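Local coordinates for putative iron-regulated protein A (Parabacteroides distasonis ATCC 8503, PDB 4ECG) that is a putative iron-regulated, calcium-binding protein of the imelysin-like (M75 peptidase) family and possibly a metalloendopeptidase, at residues L45-D50 against E92-G97; A37-E42 against N193-G198. All blocks are in the same frame, centred on the assembly; numbering follows the deposited sequence.

Both contacts are buried, and both use the long helix 29-68: interaction 1 sets its segment 45-50 against the loop 92-97, and interaction 2 sets the earlier segment 37-42 against the end of helix 171-196. Interaction 1 lies nearer the middle of the chain, its centre about 9 Å from the chain centre against about 17 Å for interaction 2. Their centres are about 8 Å apart, and aromatic residues join them: Tyr48 CE2 lies 3.4 Å from Trp195 NE1, and Phe94 CB 3.7 Å from Phe39 CZ. The chemistry differs. Interaction 1 combines an aromatic pair with a bridging water and has a calcium ligand in its loop, whereas interaction 2 is purely apolar.

Interaction 1: L45-D50 against E92-G97; sequences LPTYKD and EAFLFG. With CA (calcium ion), chain F.
The loop between helices 71-89 and 98-101, which carries the calcium ligand Glu92, packs on the long helix 29-68 through Phe94, Tyr48 and Thr47. The rings of Tyr48 and Phe94 form an offset edge-to-face pair, with centroids 5.5 Å apart and planes at 75°. Phe94 presents its edge, and its CE2 stands over one face of Tyr48, 3.8 Å from Tyr48 CZ. A chi1 of 44° places CG of Phe94 between its own backbone N and carbonyl carbon, turning the ring to the helix. Thr47 OG1 lies at that ring's edge, near its plane, 4.0 Å from Phe94 CZ; the hydroxyl of Thr47 is hydrogen-bonded to Val43 O, one turn back in this mainly helical imelysin-like fold. The phenol end of Tyr48 reaches the loop backbone through a water that is 2.9 Å from Tyr48 OH and donates to Phe96 O at 2.6 Å. An alanine in place of Tyr48 would probably leave the edge of Phe94 without its aromatic face and the water without its phenol partner. Two residues before Phe94, the OE2 atom of Glu92 binds the calcium ion at 2.8 Å, a metal it shares with Asp109.

Interaction 2: A37-E42 against N193-G198; sequences ATFVDE and NGWLKG
Phe39 carries its CG trans to the backbone N (chi1 165°), and this turn swings the ring out from helix 29-68 until CE2 meets the indole of Trp195. On the other helix, Trp195 has chi1 -83°, which places CG roughly anti to the carbonyl carbon, and its bond from CA to CB points toward segment 37-42; with chi2 at 76° the six-membered part of the indole is the part that meets it. The meeting atoms are at the outer rim of that part: CH2 of Trp195 lies 4.4 Å from Phe39 CE2, and CZ3 of Trp195 lies 4.5 Å from Val40 CG2. Relative to the Phe39 ring, the indole atom arrives at the edge, close to the ring plane. Val40 CG2 likewise sits at the edge of the indole and near its plane, so the methyl abuts the rim rather than lying over a face.

These separations indicate light van der Waals packing, and the 91 Å² buried in total agrees with that. The nearest CA atoms, those of Val40 and Trp195, are 9.0 Å apart, a gap bridged mainly by the long indole. All three touching residues are buried and the approaching atoms are all carbon, which makes this an apolar helix-to-helix contact.

Each side has further neighbours. Phe39 also pairs edge-to-face with Phe94, while the Trp195 ring meets Tyr48 and pairs edge-to-face with Tyr208. Trp195 stands near the C-terminal end of helix 171-196, where Lys197 is the first residue to leave helical backbone angles. Helix 208-214 adjoins the contact, touching Val40 through Ala209, Met212 and Lys213, and Lys213 of that helix forms a salt bridge with Asp41, so three helices, 29-68, 171-196 and 208-214, come together here.

Interaction 1: L45-D50 against E92-G97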
ATOM      1  N   LEU A  45      -9.115   8.451   7.066  1.00 50.25           N
ATOM      2  CA  LEU A  45      -9.005   9.872   6.749  1.00 55.26           C
ATOM      3  C   LEU A  45      -7.643  10.447   7.207  1.00 54.87           C
ATOM      4  O   LEU A  45      -7.015  11.161   6.450  1.00 57.05           O
ATOM      5  CB  LEU A  45     -10.185  10.702   7.313  1.00 57.64           C
ATOM      6  CG  LEU A  45     -11.527  10.730   6.563  1.00 54.98           C
ATOM      7  CD1 LEU A  45     -12.597  11.508   7.343  1.00 57.67           C
ATOM      8  CD2 LEU A  45     -11.358  11.348   5.188  1.00 54.60           C
ATOM      9  N   PRO A  46      -7.160  10.121   8.422  1.00 56.54           N
ATOM     10  CA  PRO A  46      -5.817  10.650   8.801  1.00 54.43           C
ATOM     11  C   PRO A  46      -4.646  10.070   7.999  1.00 52.86           C
ATOM     12  O   PRO A  46      -3.732  10.782   7.680  1.00 57.89           O
ATOM     13  CB  PRO A  46      -5.689  10.278  10.269  1.00 56.22           C
ATOM     14  CG  PRO A  46      -7.074  10.076  10.747  1.00 55.82           C
ATOM     15  CD  PRO A  46      -7.844   9.528   9.575  1.00 58.36           C
ATOM     16  N   THR A  47      -4.689   8.805   7.614  1.00 54.80           N
ATOM     17  CA  THR A  47      -3.615   8.241   6.799  1.00 49.67           C
ATOM     18  C   THR A  47      -3.548   9.014   5.480  1.00 48.27           C
ATOM     19  O   THR A  47      -2.489   9.384   5.008  1.00 46.89           O
ATOM     20  CB  THR A  47      -3.814   6.740   6.551  1.00 48.16           C
ATOM     21  OG1 THR A  47      -3.767   5.981   7.783  1.00 46.52           O
ATOM     22  CG2 THR A  47      -2.784   6.209   5.592  1.00 47.05           C
ATOM     23  N   TYR A  48      -4.698   9.286   4.906  1.00 49.77           N
ATOM     24  CA  TYR A  48      -4.769   9.924   3.610  1.00 45.14           C
ATOM     25  C   TYR A  48      -4.414  11.396   3.748  1.00 47.25           C
ATOM     26  O   TYR A  48      -3.797  11.964   2.885  1.00 47.88           O
ATOM     27  CB  TYR A  48      -6.181   9.752   3.050  1.00 46.52           C
ATOM     28  CG  TYR A  48      -6.530   8.365   2.518  1.00 46.94           C
ATOM     29  CD1 TYR A  48      -5.601   7.589   1.869  1.00 48.17           C
ATOM     30  CD2 TYR A  48      -7.804   7.871   2.599  1.00 47.65           C
ATOM     31  CE1 TYR A  48      -5.921   6.326   1.350  1.00 48.17           C
ATOM     32  CE2 TYR A  48      -8.140   6.598   2.088  1.00 50.05           C
ATOM     33  CZ  TYR A  48      -7.196   5.841   1.436  1.00 48.95           C
ATOM     34  OH  TYR A  48      -7.487   4.592   0.920  1.00 50.52           O
ATOM     35  N   LYS A  49      -4.812  12.031   4.833  1.00 51.24           N
ATOM     36  CA  LYS A  49      -4.445  13.431   5.080  1.00 57.12           C
ATOM     37  C   LYS A  49      -2.931  13.570   5.215  1.00 51.62           C
ATOM     38  O   LYS A  49      -2.346  14.524   4.751  1.00 51.15           O
ATOM     39  CB  LYS A  49      -5.183  13.945   6.343  1.00 62.45           C
ATOM     40  CG  LYS A  49      -4.705  15.244   6.995  1.00 67.96           C
ATOM     41  CD  LYS A  49      -5.181  16.510   6.280  1.00 77.59           C
ATOM     42  CE  LYS A  49      -4.953  17.792   7.117  1.00 83.75           C
ATOM     43  NZ  LYS A  49      -5.782  17.873   8.376  1.00 78.28           N
ATOM     44  N   ASP A  50      -2.308  12.623   5.886  1.00 51.46           N
ATOM     45  CA  ASP A  50      -0.861  12.637   6.097  1.00 52.13           C
ATOM     46  C   ASP A  50      -0.237  12.421   4.728  1.00 50.34           C
ATOM     47  O   ASP A  50       0.764  13.051   4.394  1.00 46.38           O
ATOM     48  CB  ASP A  50      -0.455  11.511   7.069  1.00 52.99           C
ATOM     49  CG  ASP A  50       1.075  11.395   7.328  1.00 54.62           C
ATOM     50  OD1 ASP A  50       1.768  12.432   7.514  1.00 55.18           O
ATOM     51  OD2 ASP A  50       1.574  10.225   7.401  1.00 55.51           O
ATOM     52  N   GLU A  92      -2.777   0.266   2.368  1.00 43.89           N
ATOM     53  CA  GLU A  92      -3.147  -0.830   1.486  1.00 43.36           C
ATOM     54  C   GLU A  92      -4.098  -1.839   2.118  1.00 46.75           C
ATOM     55  O   GLU A  92      -4.605  -2.722   1.392  1.00 45.88           O
ATOM     56  CB  GLU A  92      -1.928  -1.507   0.855  1.00 48.11           C
ATOM     57  CG  GLU A  92      -1.273  -0.623  -0.224  1.00 61.05           C
ATOM     58  CD  GLU A  92      -0.366  -1.355  -1.223  1.00 68.33           C
ATOM     59  OE1 GLU A  92      -0.620  -2.540  -1.544  1.00 71.65           O
ATOM     60  OE2 GLU A  92       0.591  -0.696  -1.720  1.00 79.55           O
ATOM     61  N   ALA A  93      -4.376  -1.709   3.423  1.00 42.68           N
ATOM     62  CA  ALA A  93      -5.408  -2.567   4.056  1.00 44.27           C
ATOM     63  C   ALA A  93      -6.803  -2.032   3.746  1.00 46.91           C
ATOM     64  O   ALA A  93      -7.793  -2.705   4.034  1.00 45.94           O
ATOM     65  CB  ALA A  93      -5.208  -2.689   5.571  1.00 43.05           C
ATOM     66  N   PHE A  94      -6.868  -0.830   3.152  1.00 44.85           N
ATOM     67  CA  PHE A  94      -8.122  -0.245   2.749  1.00 46.84           C
ATOM     68  C   PHE A  94      -8.093   0.425   1.352  1.00 49.88           C
ATOM     69  O   PHE A  94      -8.291   1.636   1.187  1.00 52.31           O
ATOM     70  CB  PHE A  94      -8.644   0.706   3.832  1.00 47.71           C
ATOM     71  CG  PHE A  94      -7.621   1.623   4.419  1.00 45.36           C
ATOM     72  CD1 PHE A  94      -6.839   1.219   5.470  1.00 46.33           C
ATOM     73  CD2 PHE A  94      -7.481   2.911   3.958  1.00 46.46           C
ATOM     74  CE1 PHE A  94      -5.930   2.105   6.068  1.00 46.49           C
ATOM     75  CE2 PHE A  94      -6.586   3.769   4.524  1.00 44.17           C
ATOM     76  CZ  PHE A  94      -5.806   3.376   5.591  1.00 43.66           C
ATOM     77  N   LEU A  95      -7.874  -0.411   0.344  1.00 49.56           N
ATOM     78  CA  LEU A  95      -7.872   0.029  -1.046  1.00 48.18           C
ATOM     79  C   LEU A  95      -9.295   0.058  -1.578  1.00 48.91           C
ATOM     80  O   LEU A  95      -9.531   0.526  -2.709  1.00 52.44           O
ATOM     81  CB  LEU A  95      -7.035  -0.906  -1.913  1.00 46.89           C
ATOM     82  CG  LEU A  95      -5.539  -0.700  -1.780  1.00 51.16           C
ATOM     83  CD1 LEU A  95      -4.873  -1.936  -2.369  1.00 51.09           C
ATOM     84  CD2 LEU A  95      -5.142   0.620  -2.470  1.00 46.15           C
ATOM     85  N   PHE A  96     -10.243  -0.437  -0.790  1.00 46.16           N
ATOM     86  CA  PHE A  96     -11.657  -0.282  -1.165  1.00 47.76           C
ATOM     87  C   PHE A  96     -12.032   1.172  -1.175  1.00 46.78           C
ATOM     88  O   PHE A  96     -11.337   1.982  -0.600  1.00 48.67           O
ATOM     89  CB  PHE A  96     -12.607  -1.069  -0.277  1.00 45.04           C
ATOM     90  CG  PHE A  96     -12.405  -0.872   1.175  1.00 45.51           C
ATOM     91  CD1 PHE A  96     -12.991   0.177   1.829  1.00 46.96           C
ATOM     92  CD2 PHE A  96     -11.635  -1.775   1.915  1.00 49.79           C
ATOM     93  CE1 PHE A  96     -12.856   0.325   3.212  1.00 48.64           C
ATOM     94  CE2 PHE A  96     -11.457  -1.619   3.288  1.00 49.81           C
ATOM     95  CZ  PHE A  96     -12.083  -0.573   3.944  1.00 50.72           C
ATOM     96  N   GLY A  97     -13.144   1.496  -1.822  1.00 49.72           N
ATOM     97  CA  GLY A  97     -13.587   2.875  -1.851  1.00 48.02           C
ATOM     98  C   GLY A  97     -12.865   3.635  -2.939  1.00 45.18           C
ATOM     99  O   GLY A  97     -12.768   3.167  -4.047  1.00 44.00           O
TER
HETATM  100 CA    CA F 504       2.214  -1.069  -3.906  1.00 93.49          CA
HETATM  101  O   HOH W   1      -9.731   4.072  -0.838  1.00 43.34           O

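Interaction 2: A37-E42 against N193-G198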
ATOM      1  N   ALA A  37     -16.968   3.883  12.442  1.00 52.78           N
ATOM      2  CA  ALA A  37     -16.707   5.319  12.652  1.00 54.28           C
ATOM      3  C   ALA A  37     -15.251   5.555  13.039  1.00 52.34           C
ATOM      4  O   ALA A  37     -14.567   6.347  12.420  1.00 53.92           O
ATOM      5  CB  ALA A  37     -17.688   5.947  13.680  1.00 52.43           C
ATOM      6  N   THR A  38     -14.751   4.831  14.026  1.00 53.20           N
ATOM      7  CA  THR A  38     -13.371   5.038  14.479  1.00 52.03           C
ATOM      8  C   THR A  38     -12.365   4.655  13.380  1.00 54.74           C
ATOM      9  O   THR A  38     -11.311   5.279  13.223  1.00 54.94           O
ATOM     10  CB  THR A  38     -13.076   4.129  15.667  1.00 53.46           C
ATOM     11  OG1 THR A  38     -13.995   4.403  16.756  1.00 53.99           O
ATOM     12  CG2 THR A  38     -11.623   4.254  16.085  1.00 49.22           C
ATOM     13  N   PHE A  39     -12.679   3.611  12.612  1.00 54.97           N
ATOM     14  CA  PHE A  39     -11.836   3.269  11.473  1.00 52.31           C
ATOM     15  C   PHE A  39     -11.730   4.465  10.500  1.00 54.71           C
ATOM     16  O   PHE A  39     -10.629   4.866  10.146  1.00 51.65           O
ATOM     17  CB  PHE A  39     -12.329   2.008  10.720  1.00 52.67           C
ATOM     18  CG  PHE A  39     -11.689   1.865   9.375  1.00 50.04           C
ATOM     19  CD1 PHE A  39     -10.381   1.431   9.268  1.00 46.77           C
ATOM     20  CD2 PHE A  39     -12.354   2.265   8.241  1.00 49.51           C
ATOM     21  CE1 PHE A  39      -9.755   1.354   8.038  1.00 49.17           C
ATOM     22  CE2 PHE A  39     -11.744   2.195   7.006  1.00 48.51           C
ATOM     23  CZ  PHE A  39     -10.435   1.750   6.913  1.00 49.57           C
ATOM     24  N   VAL A  40     -12.882   5.019  10.085  1.00 58.68           N
ATOM     25  CA  VAL A  40     -12.941   6.113   9.115  1.00 53.72           C
ATOM     26  C   VAL A  40     -12.255   7.366   9.651  1.00 56.94           C
ATOM     27  O   VAL A  40     -11.528   8.002   8.903  1.00 55.06           O
ATOM     28  CB  VAL A  40     -14.379   6.460   8.675  1.00 53.31           C
ATOM     29  CG1 VAL A  40     -14.399   7.724   7.804  1.00 52.22           C
ATOM     30  CG2 VAL A  40     -15.022   5.279   7.942  1.00 56.11           C
ATOM     31  N   ASP A  41     -12.452   7.702  10.933  1.00 57.22           N
ATOM     32  CA  ASP A  41     -11.980   8.995  11.481  1.00 59.04           C
ATOM     33  C   ASP A  41     -10.559   8.930  12.060  1.00 58.62           C
ATOM     34  O   ASP A  41      -9.845   9.924  12.067  1.00 57.47           O
ATOM     35  CB  ASP A  41     -12.945   9.534  12.555  1.00 62.60           C
ATOM     36  CG  ASP A  41     -14.337   9.956  11.985  1.00 67.32           C
ATOM     37  OD1 ASP A  41     -14.434  10.361  10.799  1.00 70.72           O
ATOM     38  OD2 ASP A  41     -15.335   9.904  12.753  1.00 68.74           O
ATOM     39  N   GLU A  42     -10.145   7.761  12.529  1.00 56.07           N
ATOM     40  CA  GLU A  42      -8.837   7.609  13.159  1.00 57.02           C
ATOM     41  C   GLU A  42      -7.822   6.757  12.350  1.00 54.50           C
ATOM     42  O   GLU A  42      -6.622   6.766  12.695  1.00 53.64           O
ATOM     43  CB  GLU A  42      -9.027   7.017  14.568  1.00 61.81           C
ATOM     44  CG  GLU A  42      -9.966   7.829  15.488  1.00 65.92           C
ATOM     45  CD  GLU A  42      -9.486   9.269  15.740  1.00 74.60           C
ATOM     46  OE1 GLU A  42      -8.252   9.517  15.889  1.00 80.39           O
ATOM     47  OE2 GLU A  42     -10.336  10.191  15.827  1.00 82.70           O
ATOM     48  N   ASN A 193      -9.791  13.851  -0.980  1.00 53.94           N
ATOM     49  CA  ASN A 193     -11.090  14.494  -1.264  1.00 54.62           C
ATOM     50  C   ASN A 193     -12.197  13.518  -1.538  1.00 54.02           C
ATOM     51  O   ASN A 193     -13.297  13.731  -1.121  1.00 57.17           O
ATOM     52  CB  ASN A 193     -11.033  15.500  -2.406  1.00 54.21           C
ATOM     53  CG  ASN A 193     -10.144  16.691  -2.082  1.00 57.17           C
ATOM     54  OD1 ASN A 193     -10.037  17.093  -0.950  1.00 58.49           O
ATOM     55  ND2 ASN A 193      -9.460  17.205  -3.081  1.00 55.43           N
ATOM     56  N   GLY A 194     -11.917  12.442  -2.239  1.00 53.90           N
ATOM     57  CA  GLY A 194     -12.955  11.454  -2.515  1.00 54.00           C
ATOM     58  C   GLY A 194     -13.555  10.878  -1.233  1.00 52.57           C
ATOM     59  O   GLY A 194     -14.742  10.696  -1.145  1.00 53.78           O
ATOM     60  N   TRP A 195     -12.720  10.591  -0.245  1.00 52.37           N
ATOM     61  CA  TRP A 195     -13.193  10.145   1.051  1.00 53.29           C
ATOM     62  C   TRP A 195     -13.858  11.272   1.816  1.00 56.78           C
ATOM     63  O   TRP A 195     -14.932  11.068   2.377  1.00 58.90           O
ATOM     64  CB  TRP A 195     -12.044   9.564   1.880  1.00 51.96           C
ATOM     65  CG  TRP A 195     -11.760   8.140   1.563  1.00 50.10           C
ATOM     66  CD1 TRP A 195     -11.094   7.625   0.453  1.00 48.11           C
ATOM     67  CD2 TRP A 195     -12.141   6.982   2.334  1.00 49.17           C
ATOM     68  NE1 TRP A 195     -11.079   6.258   0.486  1.00 47.41           N
ATOM     69  CE2 TRP A 195     -11.667   5.816   1.591  1.00 48.22           C
ATOM     70  CE3 TRP A 195     -12.795   6.798   3.493  1.00 47.43           C
ATOM     71  CZ2 TRP A 195     -11.825   4.550   2.062  1.00 50.72           C
ATOM     72  CZ3 TRP A 195     -12.951   5.523   3.959  1.00 48.23           C
ATOM     73  CH2 TRP A 195     -12.452   4.422   3.278  1.00 49.88           C
ATOM     74  N   LEU A 196     -13.226  12.451   1.837  1.00 56.48           N
ATOM     75  CA  LEU A 196     -13.639  13.534   2.715  1.00 58.82           C
ATOM     76  C   LEU A 196     -14.936  14.170   2.285  1.00 61.71           C
ATOM     77  O   LEU A 196     -15.792  14.423   3.141  1.00 59.81           O
ATOM     78  CB  LEU A 196     -12.575  14.614   2.868  1.00 56.89           C
ATOM     79  CG  LEU A 196     -12.947  15.721   3.893  1.00 63.23           C
ATOM     80  CD1 LEU A 196     -13.237  15.106   5.278  1.00 59.80           C
ATOM     81  CD2 LEU A 196     -11.883  16.825   3.991  1.00 58.44           C
ATOM     82  N   LYS A 197     -15.068  14.437   0.986  1.00 62.22           N
ATOM     83  CA  LYS A 197     -16.235  15.154   0.462  1.00 68.09           C
ATOM     84  C   LYS A 197     -16.788  14.657  -0.873  1.00 67.23           C
ATOM     85  O   LYS A 197     -17.798  15.171  -1.352  1.00 66.19           O
ATOM     86  CB  LYS A 197     -15.963  16.666   0.412  1.00 75.39           C
ATOM     87  CG  LYS A 197     -14.895  17.151  -0.565  1.00 84.55           C
ATOM     88  CD  LYS A 197     -14.741  18.694  -0.459  1.00 95.07           C
ATOM     89  CE  LYS A 197     -14.298  19.395  -1.764  1.00 93.45           C
ATOM     90  NZ  LYS A 197     -12.817  19.474  -1.872  1.00 84.03           N
ATOM     91  N   GLY A 198     -16.173  13.631  -1.456  1.00 64.03           N
ATOM     92  CA  GLY A 198     -16.499  13.223  -2.821  1.00 63.83           C
ATOM     93  C   GLY A 198     -15.867  14.094  -3.918  1.00 66.74           C
ATOM     94  O   GLY A 198     -15.347  15.184  -3.650  1.00 62.54           O
TER